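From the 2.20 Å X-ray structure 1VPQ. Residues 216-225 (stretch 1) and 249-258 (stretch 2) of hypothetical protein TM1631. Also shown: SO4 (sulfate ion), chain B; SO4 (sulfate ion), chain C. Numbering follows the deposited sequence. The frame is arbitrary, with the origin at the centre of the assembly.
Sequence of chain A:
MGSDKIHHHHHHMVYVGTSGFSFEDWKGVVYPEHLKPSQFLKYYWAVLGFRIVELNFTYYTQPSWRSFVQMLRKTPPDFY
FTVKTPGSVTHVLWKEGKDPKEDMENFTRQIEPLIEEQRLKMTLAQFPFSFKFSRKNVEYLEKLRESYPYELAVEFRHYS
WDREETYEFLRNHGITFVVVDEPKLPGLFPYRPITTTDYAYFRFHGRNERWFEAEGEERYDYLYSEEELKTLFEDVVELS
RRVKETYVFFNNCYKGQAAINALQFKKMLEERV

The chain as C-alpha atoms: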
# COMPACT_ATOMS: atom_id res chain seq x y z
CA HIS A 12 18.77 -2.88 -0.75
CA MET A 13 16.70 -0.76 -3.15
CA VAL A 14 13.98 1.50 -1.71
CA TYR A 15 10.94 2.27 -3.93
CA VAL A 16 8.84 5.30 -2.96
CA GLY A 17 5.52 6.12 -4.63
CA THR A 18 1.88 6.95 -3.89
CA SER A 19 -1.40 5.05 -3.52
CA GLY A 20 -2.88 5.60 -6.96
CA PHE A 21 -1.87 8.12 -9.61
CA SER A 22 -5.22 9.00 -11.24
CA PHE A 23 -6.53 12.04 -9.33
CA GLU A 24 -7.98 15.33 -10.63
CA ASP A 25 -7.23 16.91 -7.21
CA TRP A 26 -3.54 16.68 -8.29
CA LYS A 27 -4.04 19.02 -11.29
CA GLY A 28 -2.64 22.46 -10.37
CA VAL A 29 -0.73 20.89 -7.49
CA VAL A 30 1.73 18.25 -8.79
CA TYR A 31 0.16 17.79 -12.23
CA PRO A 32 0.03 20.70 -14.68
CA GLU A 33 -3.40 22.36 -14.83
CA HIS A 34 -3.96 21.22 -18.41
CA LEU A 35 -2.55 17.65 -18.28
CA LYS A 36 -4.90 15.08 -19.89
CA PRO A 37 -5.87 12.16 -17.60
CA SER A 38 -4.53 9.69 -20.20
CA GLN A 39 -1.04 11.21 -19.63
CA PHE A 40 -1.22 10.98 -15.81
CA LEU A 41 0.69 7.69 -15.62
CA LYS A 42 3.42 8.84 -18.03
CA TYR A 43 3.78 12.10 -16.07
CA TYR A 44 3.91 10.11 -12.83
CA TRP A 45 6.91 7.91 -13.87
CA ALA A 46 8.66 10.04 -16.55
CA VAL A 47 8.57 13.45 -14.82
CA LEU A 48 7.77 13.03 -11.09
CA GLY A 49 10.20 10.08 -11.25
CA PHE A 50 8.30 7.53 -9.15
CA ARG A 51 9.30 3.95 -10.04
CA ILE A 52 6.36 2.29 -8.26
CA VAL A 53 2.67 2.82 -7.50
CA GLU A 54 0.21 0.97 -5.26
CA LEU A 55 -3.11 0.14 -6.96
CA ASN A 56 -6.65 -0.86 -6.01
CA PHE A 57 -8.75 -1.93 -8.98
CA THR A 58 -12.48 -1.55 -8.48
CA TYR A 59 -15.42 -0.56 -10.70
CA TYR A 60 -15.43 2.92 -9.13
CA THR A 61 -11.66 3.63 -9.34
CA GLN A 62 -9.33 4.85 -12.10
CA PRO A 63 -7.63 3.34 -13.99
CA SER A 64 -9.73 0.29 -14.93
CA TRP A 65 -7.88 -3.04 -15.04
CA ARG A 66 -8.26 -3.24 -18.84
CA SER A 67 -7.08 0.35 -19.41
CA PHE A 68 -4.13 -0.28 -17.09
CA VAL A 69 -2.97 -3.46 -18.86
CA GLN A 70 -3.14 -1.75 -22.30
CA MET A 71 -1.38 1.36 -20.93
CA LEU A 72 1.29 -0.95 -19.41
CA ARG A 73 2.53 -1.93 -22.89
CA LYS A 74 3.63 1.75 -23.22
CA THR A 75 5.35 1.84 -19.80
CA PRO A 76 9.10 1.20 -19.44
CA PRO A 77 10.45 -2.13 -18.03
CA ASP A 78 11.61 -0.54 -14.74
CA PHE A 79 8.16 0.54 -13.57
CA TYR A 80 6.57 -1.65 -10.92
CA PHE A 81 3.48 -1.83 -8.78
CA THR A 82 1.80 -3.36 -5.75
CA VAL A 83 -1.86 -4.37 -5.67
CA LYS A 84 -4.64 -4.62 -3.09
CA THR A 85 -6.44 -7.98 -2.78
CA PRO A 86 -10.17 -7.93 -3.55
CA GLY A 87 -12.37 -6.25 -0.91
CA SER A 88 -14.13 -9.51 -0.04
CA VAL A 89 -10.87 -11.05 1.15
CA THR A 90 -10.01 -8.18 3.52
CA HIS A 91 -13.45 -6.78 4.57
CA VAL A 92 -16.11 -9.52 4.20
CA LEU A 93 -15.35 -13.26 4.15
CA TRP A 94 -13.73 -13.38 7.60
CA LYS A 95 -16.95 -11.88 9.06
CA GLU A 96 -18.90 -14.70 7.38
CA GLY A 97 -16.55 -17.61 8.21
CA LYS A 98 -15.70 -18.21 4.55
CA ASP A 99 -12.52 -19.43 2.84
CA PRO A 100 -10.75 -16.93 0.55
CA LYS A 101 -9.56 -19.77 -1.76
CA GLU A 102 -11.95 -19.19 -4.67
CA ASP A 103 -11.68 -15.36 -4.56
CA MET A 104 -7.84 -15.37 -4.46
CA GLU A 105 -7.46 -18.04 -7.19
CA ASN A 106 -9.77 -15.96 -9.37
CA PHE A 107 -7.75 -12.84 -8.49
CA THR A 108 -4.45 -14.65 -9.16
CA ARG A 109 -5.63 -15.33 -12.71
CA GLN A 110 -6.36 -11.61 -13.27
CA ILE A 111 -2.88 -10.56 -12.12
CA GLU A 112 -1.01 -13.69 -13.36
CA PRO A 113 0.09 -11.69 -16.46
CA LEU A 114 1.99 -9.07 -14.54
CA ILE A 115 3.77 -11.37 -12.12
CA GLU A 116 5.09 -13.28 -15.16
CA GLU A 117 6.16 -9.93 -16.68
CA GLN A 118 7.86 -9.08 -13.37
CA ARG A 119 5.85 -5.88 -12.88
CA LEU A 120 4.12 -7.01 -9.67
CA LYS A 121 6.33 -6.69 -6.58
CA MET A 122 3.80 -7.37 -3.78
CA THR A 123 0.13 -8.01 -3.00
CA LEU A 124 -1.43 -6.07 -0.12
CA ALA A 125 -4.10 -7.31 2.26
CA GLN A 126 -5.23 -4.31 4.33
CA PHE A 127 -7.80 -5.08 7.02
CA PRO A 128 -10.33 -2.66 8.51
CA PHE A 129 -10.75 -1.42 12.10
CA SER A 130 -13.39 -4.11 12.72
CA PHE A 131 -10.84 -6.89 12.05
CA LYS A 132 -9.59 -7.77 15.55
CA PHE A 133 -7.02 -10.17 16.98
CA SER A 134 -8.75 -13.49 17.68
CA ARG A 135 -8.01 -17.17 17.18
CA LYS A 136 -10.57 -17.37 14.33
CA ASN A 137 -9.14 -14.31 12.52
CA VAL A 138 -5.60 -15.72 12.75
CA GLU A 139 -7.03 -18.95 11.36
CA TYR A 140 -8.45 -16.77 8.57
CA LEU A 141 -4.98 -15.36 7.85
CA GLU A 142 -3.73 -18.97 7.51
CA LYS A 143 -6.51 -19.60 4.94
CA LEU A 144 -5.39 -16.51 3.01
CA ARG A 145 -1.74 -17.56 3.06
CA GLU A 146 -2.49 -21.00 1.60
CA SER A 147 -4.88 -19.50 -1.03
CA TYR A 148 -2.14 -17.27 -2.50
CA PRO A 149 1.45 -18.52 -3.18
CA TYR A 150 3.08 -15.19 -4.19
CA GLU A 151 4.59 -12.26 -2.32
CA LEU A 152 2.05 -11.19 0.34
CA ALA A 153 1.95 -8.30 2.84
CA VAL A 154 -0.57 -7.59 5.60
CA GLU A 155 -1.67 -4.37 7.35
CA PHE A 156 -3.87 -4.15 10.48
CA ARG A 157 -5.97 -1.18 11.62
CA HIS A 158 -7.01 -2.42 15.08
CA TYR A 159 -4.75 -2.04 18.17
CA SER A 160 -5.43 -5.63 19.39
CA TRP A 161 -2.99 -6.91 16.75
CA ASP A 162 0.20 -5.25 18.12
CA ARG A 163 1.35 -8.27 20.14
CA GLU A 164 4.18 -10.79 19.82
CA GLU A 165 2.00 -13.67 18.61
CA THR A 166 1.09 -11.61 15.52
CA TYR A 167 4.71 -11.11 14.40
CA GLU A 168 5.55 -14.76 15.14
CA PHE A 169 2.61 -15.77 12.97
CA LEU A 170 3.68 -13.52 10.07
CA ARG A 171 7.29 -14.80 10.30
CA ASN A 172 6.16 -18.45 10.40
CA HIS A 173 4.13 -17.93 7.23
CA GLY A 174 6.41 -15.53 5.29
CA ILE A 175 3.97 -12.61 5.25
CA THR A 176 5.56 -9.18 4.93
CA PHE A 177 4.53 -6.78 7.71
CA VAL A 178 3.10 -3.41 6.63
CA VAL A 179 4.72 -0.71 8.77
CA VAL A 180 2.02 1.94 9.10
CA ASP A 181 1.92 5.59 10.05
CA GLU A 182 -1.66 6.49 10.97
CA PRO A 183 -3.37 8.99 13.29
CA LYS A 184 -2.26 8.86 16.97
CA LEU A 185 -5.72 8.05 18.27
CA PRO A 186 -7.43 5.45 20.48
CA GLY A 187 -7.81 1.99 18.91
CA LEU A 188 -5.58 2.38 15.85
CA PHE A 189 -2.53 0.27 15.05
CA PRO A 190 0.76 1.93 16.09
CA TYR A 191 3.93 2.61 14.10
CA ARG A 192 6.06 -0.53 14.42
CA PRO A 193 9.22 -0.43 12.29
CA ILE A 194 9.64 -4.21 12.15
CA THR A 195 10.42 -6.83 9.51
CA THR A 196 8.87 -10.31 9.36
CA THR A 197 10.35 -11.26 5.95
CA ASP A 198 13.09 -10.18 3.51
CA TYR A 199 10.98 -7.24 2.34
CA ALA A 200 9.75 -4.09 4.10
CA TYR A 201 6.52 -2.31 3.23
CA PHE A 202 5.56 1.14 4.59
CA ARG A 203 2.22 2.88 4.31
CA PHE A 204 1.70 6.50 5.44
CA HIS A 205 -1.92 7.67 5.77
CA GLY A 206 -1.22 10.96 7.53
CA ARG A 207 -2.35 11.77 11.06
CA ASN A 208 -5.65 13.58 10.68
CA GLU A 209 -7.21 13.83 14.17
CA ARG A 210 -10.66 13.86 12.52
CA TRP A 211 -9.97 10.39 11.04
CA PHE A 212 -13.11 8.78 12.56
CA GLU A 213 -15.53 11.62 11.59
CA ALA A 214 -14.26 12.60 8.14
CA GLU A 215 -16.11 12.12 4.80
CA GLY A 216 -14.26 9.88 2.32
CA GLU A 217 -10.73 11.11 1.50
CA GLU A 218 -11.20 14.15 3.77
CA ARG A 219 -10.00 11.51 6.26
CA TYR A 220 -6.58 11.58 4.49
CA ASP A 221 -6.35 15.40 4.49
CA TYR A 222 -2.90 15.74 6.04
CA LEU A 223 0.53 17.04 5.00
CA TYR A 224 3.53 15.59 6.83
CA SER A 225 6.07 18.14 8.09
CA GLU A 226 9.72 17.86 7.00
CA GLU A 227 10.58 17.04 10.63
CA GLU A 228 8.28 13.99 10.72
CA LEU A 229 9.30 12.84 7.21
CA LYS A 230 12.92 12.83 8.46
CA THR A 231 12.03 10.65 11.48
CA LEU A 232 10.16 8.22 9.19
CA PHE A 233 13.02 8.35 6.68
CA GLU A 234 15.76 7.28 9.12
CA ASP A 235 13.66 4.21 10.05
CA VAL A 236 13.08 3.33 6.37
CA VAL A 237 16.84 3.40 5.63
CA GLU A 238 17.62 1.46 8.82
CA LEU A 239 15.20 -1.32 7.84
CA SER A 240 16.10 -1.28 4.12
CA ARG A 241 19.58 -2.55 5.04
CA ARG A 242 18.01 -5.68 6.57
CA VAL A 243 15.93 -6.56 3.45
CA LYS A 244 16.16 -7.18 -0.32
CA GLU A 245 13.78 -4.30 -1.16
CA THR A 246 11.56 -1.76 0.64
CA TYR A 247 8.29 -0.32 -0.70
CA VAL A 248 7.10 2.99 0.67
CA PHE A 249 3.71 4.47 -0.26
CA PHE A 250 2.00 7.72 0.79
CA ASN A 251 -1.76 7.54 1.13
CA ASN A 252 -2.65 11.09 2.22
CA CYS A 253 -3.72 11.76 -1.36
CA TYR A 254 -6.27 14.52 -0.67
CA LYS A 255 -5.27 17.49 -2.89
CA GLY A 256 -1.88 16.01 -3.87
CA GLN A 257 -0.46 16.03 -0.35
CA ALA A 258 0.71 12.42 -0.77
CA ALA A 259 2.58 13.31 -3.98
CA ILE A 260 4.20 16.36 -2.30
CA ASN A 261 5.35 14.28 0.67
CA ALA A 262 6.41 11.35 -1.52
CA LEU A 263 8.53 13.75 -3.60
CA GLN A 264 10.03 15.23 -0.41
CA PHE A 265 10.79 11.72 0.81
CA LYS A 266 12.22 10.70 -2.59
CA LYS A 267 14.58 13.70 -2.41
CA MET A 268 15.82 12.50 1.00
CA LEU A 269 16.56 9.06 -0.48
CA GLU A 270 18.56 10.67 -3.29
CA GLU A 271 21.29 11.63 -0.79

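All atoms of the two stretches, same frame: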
# COMPACT_ATOMS: atom_id res chain seq x y z
N GLY A 216 -15.02 10.40 3.46
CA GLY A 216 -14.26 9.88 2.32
C GLY A 216 -12.77 10.13 2.45
O GLY A 216 -12.16 9.73 3.45
N GLU A 217 -12.17 10.80 1.45
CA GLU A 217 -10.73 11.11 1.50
C GLU A 217 -10.44 12.46 2.19
O GLU A 217 -9.30 12.93 2.19
CB GLU A 217 -10.03 10.98 0.12
CG GLU A 217 -8.46 11.14 0.19
CD GLU A 217 -7.63 10.20 -0.69
OE1 GLU A 217 -7.40 10.51 -1.88
OE2 GLU A 217 -7.14 9.17 -0.17
N GLU A 218 -11.45 13.07 2.80
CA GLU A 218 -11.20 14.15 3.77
C GLU A 218 -10.52 13.57 5.02
O GLU A 218 -9.85 14.28 5.77
CB GLU A 218 -12.49 14.89 4.14
CG GLU A 218 -13.14 15.63 2.95
CD GLU A 218 -14.20 16.64 3.37
OE1 GLU A 218 -14.30 16.94 4.58
OE2 GLU A 218 -14.95 17.14 2.49
N ARG A 219 -10.71 12.27 5.24
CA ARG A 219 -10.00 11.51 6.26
C ARG A 219 -8.47 11.57 6.09
O ARG A 219 -7.72 11.61 7.08
CB ARG A 219 -10.46 10.06 6.22
CG ARG A 219 -9.55 9.11 6.93
CD ARG A 219 -9.84 7.68 6.58
NE ARG A 219 -10.82 7.08 7.49
CZ ARG A 219 -11.03 5.77 7.59
NH1 ARG A 219 -10.34 4.92 6.85
NH2 ARG A 219 -11.94 5.33 8.44
N TYR A 220 -8.01 11.56 4.83
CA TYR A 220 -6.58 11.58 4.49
C TYR A 220 -6.05 13.00 4.23
O TYR A 220 -4.94 13.16 3.72
CB TYR A 220 -6.32 10.69 3.28
CG TYR A 220 -6.75 9.26 3.47
CD1 TYR A 220 -5.93 8.33 4.12
CD2 TYR A 220 -7.98 8.82 2.98
CE1 TYR A 220 -6.34 7.00 4.29
CE2 TYR A 220 -8.40 7.50 3.15
CZ TYR A 220 -7.57 6.60 3.80
OH TYR A 220 -8.00 5.29 3.96
N ASP A 221 -6.83 14.02 4.59
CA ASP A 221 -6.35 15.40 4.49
C ASP A 221 -5.29 15.67 5.56
O ASP A 221 -5.61 16.00 6.71
CB ASP A 221 -7.51 16.39 4.61
CG ASP A 221 -7.06 17.83 4.46
OD1 ASP A 221 -5.91 18.06 4.02
OD2 ASP A 221 -7.87 18.73 4.76
N TYR A 222 -4.04 15.50 5.16
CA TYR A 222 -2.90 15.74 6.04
C TYR A 222 -1.64 15.92 5.20
O TYR A 222 -1.49 15.27 4.17
CB TYR A 222 -2.72 14.57 7.00
CG TYR A 222 -1.71 14.83 8.09
CD1 TYR A 222 -2.09 15.44 9.27
CD2 TYR A 222 -0.39 14.43 7.95
CE1 TYR A 222 -1.17 15.68 10.28
CE2 TYR A 222 0.55 14.67 8.96
CZ TYR A 222 0.15 15.29 10.12
OH TYR A 222 1.05 15.53 11.14
N LEU A 223 -0.75 16.80 5.65
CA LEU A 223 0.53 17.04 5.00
C LEU A 223 1.65 16.90 6.03
O LEU A 223 1.81 17.77 6.89
CB LEU A 223 0.58 18.43 4.36
CG LEU A 223 1.84 18.78 3.54
CD1 LEU A 223 1.88 18.05 2.21
CD2 LEU A 223 1.94 20.27 3.31
N TYR A 224 2.40 15.81 5.94
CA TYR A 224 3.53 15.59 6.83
C TYR A 224 4.51 16.76 6.79
O TYR A 224 4.83 17.28 5.72
CB TYR A 224 4.28 14.31 6.44
CG TYR A 224 3.59 13.02 6.85
CD1 TYR A 224 3.75 12.50 8.13
CD2 TYR A 224 2.82 12.30 5.93
CE1 TYR A 224 3.14 11.31 8.51
CE2 TYR A 224 2.20 11.11 6.31
CZ TYR A 224 2.37 10.62 7.59
OH TYR A 224 1.76 9.45 7.98
N SER A 225 4.98 17.17 7.96
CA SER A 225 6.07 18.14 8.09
C SER A 225 7.39 17.48 7.72
O SER A 225 7.54 16.27 7.81
CB SER A 225 6.16 18.67 9.52
OG SER A 225 6.74 17.72 10.41
N PHE A 249 4.82 3.77 0.42
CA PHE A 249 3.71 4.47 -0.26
C PHE A 249 3.07 5.49 0.66
O PHE A 249 2.90 5.22 1.85
CB PHE A 249 2.66 3.47 -0.75
CG PHE A 249 3.20 2.45 -1.71
CD1 PHE A 249 3.28 2.73 -3.07
CD2 PHE A 249 3.66 1.22 -1.25
CE1 PHE A 249 3.80 1.80 -3.96
CE2 PHE A 249 4.18 0.28 -2.15
CZ PHE A 249 4.24 0.58 -3.50
N PHE A 250 2.72 6.64 0.09
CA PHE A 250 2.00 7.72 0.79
C PHE A 250 0.55 7.74 0.36
O PHE A 250 0.24 7.76 -0.83
CB PHE A 250 2.60 9.09 0.47
CG PHE A 250 3.83 9.41 1.25
CD1 PHE A 250 5.05 8.86 0.89
CD2 PHE A 250 3.78 10.25 2.35
CE1 PHE A 250 6.20 9.14 1.60
CE2 PHE A 250 4.92 10.54 3.07
CZ PHE A 250 6.14 9.98 2.69
N ASN A 251 -0.34 7.77 1.34
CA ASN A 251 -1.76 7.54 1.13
C ASN A 251 -2.61 8.77 1.43
O ASN A 251 -3.83 8.73 1.25
CB ASN A 251 -2.21 6.37 2.02
CG ASN A 251 -3.47 5.70 1.52
OD1 ASN A 251 -3.71 5.63 0.31
ND2 ASN A 251 -4.28 5.20 2.44
N ASN A 252 -1.97 9.83 1.90
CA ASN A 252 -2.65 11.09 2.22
C ASN A 252 -2.89 11.89 0.95
O ASN A 252 -2.40 13.00 0.81
CB ASN A 252 -1.85 11.90 3.24
CG ASN A 252 -0.41 12.17 2.81
OD1 ASN A 252 0.27 11.29 2.30
ND2 ASN A 252 0.06 13.39 3.05
N CYS A 253 -3.66 11.31 0.04
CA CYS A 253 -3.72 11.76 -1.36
C CYS A 253 -4.64 12.95 -1.60
O CYS A 253 -4.69 13.48 -2.71
CB CYS A 253 -4.12 10.59 -2.28
SG CYS A 253 -2.82 9.30 -2.51
N TYR A 254 -5.36 13.37 -0.57
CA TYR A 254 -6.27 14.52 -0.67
C TYR A 254 -5.50 15.77 -1.13
O TYR A 254 -4.57 16.22 -0.45
CB TYR A 254 -6.94 14.79 0.68
CG TYR A 254 -7.96 15.90 0.70
CD1 TYR A 254 -9.28 15.68 0.30
CD2 TYR A 254 -7.63 17.17 1.16
CE1 TYR A 254 -10.24 16.71 0.34
CE2 TYR A 254 -8.57 18.21 1.20
CZ TYR A 254 -9.88 17.96 0.78
OH TYR A 254 -10.81 18.98 0.83
N LYS A 255 -5.87 16.28 -2.30
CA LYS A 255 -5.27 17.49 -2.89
C LYS A 255 -3.74 17.39 -3.11
O LYS A 255 -3.02 18.39 -2.99
CB LYS A 255 -5.64 18.73 -2.07
CG LYS A 255 -7.12 19.07 -2.13
CD LYS A 255 -7.43 20.29 -1.27
CE LYS A 255 -8.90 20.72 -1.35
NZ LYS A 255 -9.05 22.04 -2.00
N GLY A 256 -3.27 16.20 -3.45
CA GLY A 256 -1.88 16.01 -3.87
C GLY A 256 -0.85 16.01 -2.75
O GLY A 256 0.35 15.99 -3.02
N GLN A 257 -1.33 15.99 -1.51
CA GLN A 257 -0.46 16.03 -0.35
C GLN A 257 0.47 14.82 -0.33
O GLN A 257 1.65 14.96 -0.03
CB GLN A 257 -1.29 16.15 0.94
CG GLN A 257 -1.81 17.57 1.14
CD GLN A 257 -2.94 17.70 2.15
OE1 GLN A 257 -3.87 16.90 2.17
NE2 GLN A 257 -2.87 18.75 2.97
N ALA A 258 -0.07 13.66 -0.68
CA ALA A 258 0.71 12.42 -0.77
C ALA A 258 1.86 12.54 -1.77
O ALA A 258 2.98 12.11 -1.48
CB ALA A 258 -0.19 11.26 -1.16
S SO4 B . -6.35 2.46 3.35
O1 SO4 B . -5.69 1.63 4.35
O2 SO4 B . -7.79 2.23 3.36
O3 SO4 B . -6.07 3.85 3.67
O4 SO4 B . -5.84 2.11 2.03
S SO4 C . -11.47 1.52 8.39
O1 SO4 C . -11.34 1.23 6.96
O2 SO4 C . -12.84 1.89 8.70
O3 SO4 C . -11.14 0.34 9.17
O4 SO4 C . -10.58 2.61 8.77

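A sulfate ion sits where the two stretches meet, and its O3 oxygen is approached from both sides of the contact: Tyr220 OH donates a very short hydrogen bond to O3 of the chain B sulfate, 2.4 Å, while Asn251 ND2 lies 2.6 Å from the same O3. The anion, probably from the crystallisation liquor, lies close to two side chains that also touch directly, Tyr220 CE1 lying 3.3 Å from Asn251 ND2.

Only one hydrogen bond between the stretches is established by the geometry. Asn252 ND2 donates to Tyr222 O at 2.7 Å, with an N-H...O angle of 179°; so short and linear a bond leaves little doubt about the orientation of this amide. Asn252, with chi1 in the p well, is backed by Tyr220, whose carbonyl O is 3.4 Å from Asn252 CB. The backbones come close here, the CA atoms of Tyr220 and Asn252 being 4.6 Å apart.

Tyr254 has the largest covered area, 98 Å². Its CB points toward stretch 1, and chi1 of -177° extends the ring among Glu217, Glu218 and Asp221: Glu217 O lies 3.3 Å from Tyr254 CD1, Glu218 CG 4.0 Å from Tyr254 CE1, and Asp221 CG 3.4 Å from Tyr254 CD2. The type I turn from Glu218 to Asp221 brings the last two residues to the same ring. Glu217 also reaches Cys253, with OE1 3.3 Å from Cys253 CB.

Gln257 points toward stretch 1 as well, but its side-chain amide is probably turned over in the model, so the polar approaches around it cannot be assigned. Farther along, Tyr224 CD2 meets Phe250 CE2 at 4.0 Å, an apolar contact between two buried residues in which the tyrosine atom lies at the edge of the Phe250 ring, near its plane.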